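Local coordinates for DnaJ-like protein MG200 (Mycoplasma genitalium, PDB 4DCZ) that is of unknown molecular function but belongs to the terminal organelle and carries an EAGR box, a motif involved in mycoplasma motility, at residues P30-V41 against F70-W78. Numbering follows the deposited sequence.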
loop_
_atom_site.group_PDB
_atom_site.type_symbol
_atom_site.label_atom_id
_atom_site.label_comp_id
_atom_site.label_asym_id
_atom_site.label_seq_id
_atom_site.Cartn_x
_atom_site.Cartn_y
_atom_site.Cartn_z
ATOM N N PRO A 30 -11.055 11.196 -2.938
ATOM C CA PRO A 30 -10.310 10.487 -1.859
ATOM C C PRO A 30 -11.087 9.636 -0.807
ATOM O O PRO A 30 -10.837 8.428 -0.740
ATOM C CB PRO A 30 -9.536 11.618 -1.173
ATOM C CG PRO A 30 -10.091 12.936 -1.719
ATOM C CD PRO A 30 -10.565 12.583 -3.094
ATOM N N ASP A 31 -11.959 10.252 0.023
ATOM C CA ASP A 31 -12.917 9.510 0.906
ATOM C C ASP A 31 -13.380 8.135 0.270
ATOM O O ASP A 31 -13.141 7.061 0.846
ATOM C CB ASP A 31 -14.168 10.382 1.283
ATOM C CG ASP A 31 -13.869 11.492 2.344
ATOM O OD1 ASP A 31 -12.715 11.989 2.393
ATOM O OD2 ASP A 31 -14.796 11.868 3.113
ATOM N N GLU A 32 -13.998 8.166 -0.921
ATOM C CA GLU A 32 -14.577 6.952 -1.523
ATOM C C GLU A 32 -13.567 5.935 -2.043
ATOM O O GLU A 32 -13.837 4.737 -1.964
ATOM C CB GLU A 32 -15.568 7.280 -2.672
ATOM C CG GLU A 32 -17.048 7.320 -2.258
ATOM C CD GLU A 32 -17.447 8.665 -1.655
ATOM O OE1 GLU A 32 -17.178 9.704 -2.304
ATOM O OE2 GLU A 32 -18.028 8.692 -0.543
ATOM N N LEU A 33 -12.427 6.385 -2.567
ATOM C CA LEU A 33 -11.664 5.561 -3.537
ATOM C C LEU A 33 -11.211 4.250 -3.018
ATOM O O LEU A 33 -10.602 4.221 -1.962
ATOM C CB LEU A 33 -10.408 6.275 -4.050
ATOM C CG LEU A 33 -9.523 5.449 -5.013
ATOM C CD1 LEU A 33 -10.315 4.851 -6.206
ATOM C CD2 LEU A 33 -8.340 6.257 -5.478
ATOM N N ARG A 34 -11.453 3.185 -3.787
ATOM C CA ARG A 34 -10.819 1.906 -3.513
ATOM C C ARG A 34 -10.681 1.014 -4.726
ATOM O O ARG A 34 -11.264 1.290 -5.744
ATOM C CB ARG A 34 -11.559 1.199 -2.402
ATOM C CG ARG A 34 -13.029 0.937 -2.649
ATOM C CD ARG A 34 -13.580 0.161 -1.457
ATOM N NE ARG A 34 -13.994 1.079 -0.395
ATOM C CZ ARG A 34 -13.759 0.938 0.914
ATOM N NH1 ARG A 34 -13.046 -0.082 1.402
ATOM N NH2 ARG A 34 -14.232 1.860 1.751
ATOM N N SER A 35 -9.890 -0.044 -4.611
ATOM C CA SER A 35 -9.462 -0.787 -5.771
ATOM C C SER A 35 -10.584 -1.532 -6.420
ATOM O O SER A 35 -11.456 -2.047 -5.778
ATOM C CB SER A 35 -8.420 -1.805 -5.378
ATOM O OG SER A 35 -8.788 -2.485 -4.194
ATOM N N LYS A 36 -10.520 -1.627 -7.723
ATOM C CA LYS A 36 -11.556 -2.292 -8.495
ATOM C C LYS A 36 -12.039 -3.531 -7.793
ATOM O O LYS A 36 -13.228 -3.663 -7.573
ATOM C CB LYS A 36 -11.002 -2.631 -9.885
ATOM C CG LYS A 36 -11.811 -3.611 -10.728
ATOM C CD LYS A 36 -12.960 -2.929 -11.528
ATOM C CE LYS A 36 -13.369 -3.776 -12.752
ATOM N NZ LYS A 36 -12.161 -4.015 -13.631
ATOM N N VAL A 37 -11.133 -4.453 -7.459
ATOM C CA VAL A 37 -11.528 -5.656 -6.667
ATOM C C VAL A 37 -11.121 -5.481 -5.206
ATOM O O VAL A 37 -9.962 -5.132 -4.925
ATOM C CB VAL A 37 -10.874 -6.968 -7.144
ATOM C CG1 VAL A 37 -11.337 -8.141 -6.260
ATOM C CG2 VAL A 37 -11.164 -7.217 -8.632
ATOM N N PRO A 38 -12.060 -5.711 -4.272
ATOM C CA PRO A 38 -11.698 -5.645 -2.850
ATOM C C PRO A 38 -10.638 -6.707 -2.463
ATOM O O PRO A 38 -10.699 -7.872 -2.915
ATOM C CB PRO A 38 -13.041 -5.881 -2.116
ATOM C CG PRO A 38 -13.934 -6.560 -3.102
ATOM C CD PRO A 38 -13.479 -6.078 -4.469
ATOM N N GLY A 39 -9.654 -6.253 -1.669
ATOM C CA GLY A 39 -8.506 -7.065 -1.211
ATOM C C GLY A 39 -7.395 -7.337 -2.210
ATOM O O GLY A 39 -6.465 -8.055 -1.915
ATOM N N GLU A 40 -7.496 -6.762 -3.394
ATOM C CA GLU A 40 -6.557 -7.013 -4.444
ATOM C C GLU A 40 -6.240 -5.704 -5.103
ATOM O O GLU A 40 -7.130 -5.073 -5.702
ATOM C CB GLU A 40 -7.165 -7.921 -5.472
ATOM C CG GLU A 40 -6.323 -8.027 -6.733
ATOM C CD GLU A 40 -6.818 -9.121 -7.715
ATOM O OE1 GLU A 40 -7.146 -10.249 -7.233
ATOM O OE2 GLU A 40 -6.879 -8.853 -8.954
ATOM N N VAL A 41 -4.974 -5.307 -5.029
ATOM C CA VAL A 41 -4.511 -4.103 -5.666
ATOM C C VAL A 41 -3.555 -4.437 -6.832
ATOM O O VAL A 41 -2.588 -5.139 -6.650
ATOM C CB VAL A 41 -3.893 -3.223 -4.621
ATOM C CG1 VAL A 41 -3.459 -1.912 -5.210
ATOM C CG2 VAL A 41 -4.919 -2.994 -3.591
ATOM N N PHE A 70 -2.780 2.274 -1.140
ATOM C CA PHE A 70 -3.825 1.325 -0.877
ATOM C C PHE A 70 -3.460 0.447 0.284
ATOM O O PHE A 70 -2.309 0.002 0.387
ATOM C CB PHE A 70 -4.004 0.463 -2.072
ATOM C CG PHE A 70 -4.573 1.192 -3.220
ATOM C CD1 PHE A 70 -5.918 1.453 -3.278
ATOM C CD2 PHE A 70 -3.792 1.610 -4.233
ATOM C CE1 PHE A 70 -6.471 2.096 -4.361
ATOM C CE2 PHE A 70 -4.365 2.278 -5.306
ATOM C CZ PHE A 70 -5.683 2.508 -5.365
ATOM N N ASP A 71 -4.446 0.201 1.142
ATOM C CA ASP A 71 -4.268 -0.552 2.384
ATOM C C ASP A 71 -4.620 -1.997 2.131
ATOM O O ASP A 71 -4.981 -2.335 1.012
ATOM C CB ASP A 71 -5.076 0.062 3.579
ATOM C CG ASP A 71 -6.590 -0.229 3.532
ATOM O OD1 ASP A 71 -7.070 -0.696 2.460
ATOM O OD2 ASP A 71 -7.299 0.030 4.566
ATOM N N GLU A 72 -4.528 -2.850 3.149
ATOM C CA GLU A 72 -4.761 -4.285 2.952
ATOM C C GLU A 72 -6.139 -4.518 2.314
ATOM O O GLU A 72 -6.281 -5.327 1.405
ATOM C CB GLU A 72 -4.621 -4.975 4.284
ATOM C CG GLU A 72 -4.771 -6.479 4.317
ATOM C CD GLU A 72 -4.753 -6.989 5.767
ATOM O OE1 GLU A 72 -4.803 -6.098 6.651
ATOM O OE2 GLU A 72 -4.676 -8.238 6.038
ATOM N N GLN A 73 -7.128 -3.737 2.729
ATOM C CA GLN A 73 -8.488 -3.819 2.172
ATOM C C GLN A 73 -8.586 -3.366 0.696
ATOM O O GLN A 73 -9.533 -3.714 -0.006
ATOM C CB GLN A 73 -9.491 -3.010 3.037
ATOM C CG GLN A 73 -9.806 -3.628 4.446
ATOM C CD GLN A 73 -8.545 -3.707 5.366
ATOM O OE1 GLN A 73 -8.183 -4.798 5.833
ATOM N NE2 GLN A 73 -7.908 -2.553 5.642
ATOM N N GLY A 74 -7.625 -2.602 0.220
ATOM C CA GLY A 74 -7.788 -1.951 -1.056
ATOM C C GLY A 74 -8.353 -0.547 -0.915
ATOM O O GLY A 74 -8.681 0.111 -1.917
ATOM N N LYS A 75 -8.467 -0.065 0.314
ATOM C CA LYS A 75 -8.928 1.295 0.515
ATOM C C LYS A 75 -7.758 2.209 0.395
ATOM O O LYS A 75 -6.667 1.870 0.804
ATOM C CB LYS A 75 -9.527 1.471 1.893
ATOM C CG LYS A 75 -10.160 2.820 2.134
ATOM C CD LYS A 75 -10.764 2.847 3.545
ATOM C CE LYS A 75 -10.802 4.271 4.140
ATOM N NZ LYS A 75 -11.480 4.248 5.470
ATOM N N TRP A 76 -7.973 3.389 -0.140
ATOM C CA TRP A 76 -6.882 4.335 -0.230
ATOM C C TRP A 76 -6.755 5.074 1.085
ATOM O O TRP A 76 -7.744 5.546 1.600
ATOM C CB TRP A 76 -7.175 5.298 -1.347
ATOM C CG TRP A 76 -6.196 6.353 -1.492
ATOM C CD1 TRP A 76 -6.326 7.633 -1.103
ATOM C CD2 TRP A 76 -4.934 6.252 -2.115
ATOM N NE1 TRP A 76 -5.210 8.356 -1.454
ATOM C CE2 TRP A 76 -4.347 7.517 -2.089
ATOM C CE3 TRP A 76 -4.250 5.216 -2.720
ATOM C CZ2 TRP A 76 -3.109 7.762 -2.593
ATOM C CZ3 TRP A 76 -3.019 5.477 -3.249
ATOM C CH2 TRP A 76 -2.452 6.729 -3.162
ATOM N N VAL A 77 -5.551 5.170 1.633
ATOM C CA VAL A 77 -5.335 5.925 2.864
ATOM C C VAL A 77 -4.264 6.976 2.615
ATOM O O VAL A 77 -3.522 6.858 1.676
ATOM C CB VAL A 77 -4.918 4.985 3.987
ATOM C CG1 VAL A 77 -6.038 4.070 4.315
ATOM C CG2 VAL A 77 -3.783 4.167 3.554
ATOM N N TRP A 78 -4.189 8.001 3.451
ATOM C CA TRP A 78 -3.204 9.070 3.286
ATOM C C TRP A 78 -2.021 8.866 4.173
ATOM O O TRP A 78 -2.043 8.060 5.095
ATOM C CB TRP A 78 -3.804 10.397 3.682
ATOM C CG TRP A 78 -4.988 10.682 2.920
ATOM C CD1 TRP A 78 -6.271 10.511 3.317
ATOM C CD2 TRP A 78 -5.030 11.145 1.563
ATOM N NE1 TRP A 78 -7.117 10.846 2.291
ATOM C CE2 TRP A 78 -6.375 11.230 1.200
ATOM C CE3 TRP A 78 -4.048 11.483 0.611
ATOM C CZ2 TRP A 78 -6.781 11.696 -0.057
ATOM C CZ3 TRP A 78 -4.454 11.912 -0.650
ATOM C CH2 TRP A 78 -5.802 12.011 -0.971
#
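Val41 packs obliquely against the Phe70 ring, its CG1 3.7 Å from Phe70 CD2, while Trp76 CE3 sits over the centre of one ring face. The edge of the Trp76 ring in turn receives Phe70 CD2 and, elsewhere, Trp78 CZ2, and Trp76 NE1 lies over one face of the Trp78 ring, toward its rim. With CG1 anti to its backbone N (chi1 -177°), Val41 sends one methyl to the ring and the other, CG2, to Gly74 CA, so a compact branched side chain fills both places. On the outer side the Arg34 guanidinium turns a face to the extended Lys75 chain, whose CG lies 3.9 Å above its plane; aliphatic carbon meets flat cation, and the charged ends remain apart.

Hydrogen bonds join the backbones. Ser35 N donates to Gly74 O at 3.0 Å, and a weak hydrogen bond runs from Trp76 N to Leu33 O, giving a single beta bridge between Arg34 and Lys75. Gly39 N donates a hydrogen bond to Gln73 O at 3.0 Å. Two turns meet here: type II from Val37 to Glu40, type I from Asp71 to Gly74. Glycine suits the positive phi of Gly39 and Gly74, and Gly74 CA packs closely against Ser35 OG. That hydroxyl bonds Val37 O. Asp71 OD1 accepts from Lys75 N, bracing the second turn.

The Asp71-Gly74 turn, with Lys75 following, connects strands 64-70 and 76-78 into a beta hairpin; its aromatic cluster and glycine turn fit the box enriched in aromatic and glycine residues, which includes 70-77. Helix 43-47 packs on Phe70 and Val41 through Trp46, edge-to-face with Phe70, while Glu40 and Val41 extend an antiparallel ladder into the second subunit.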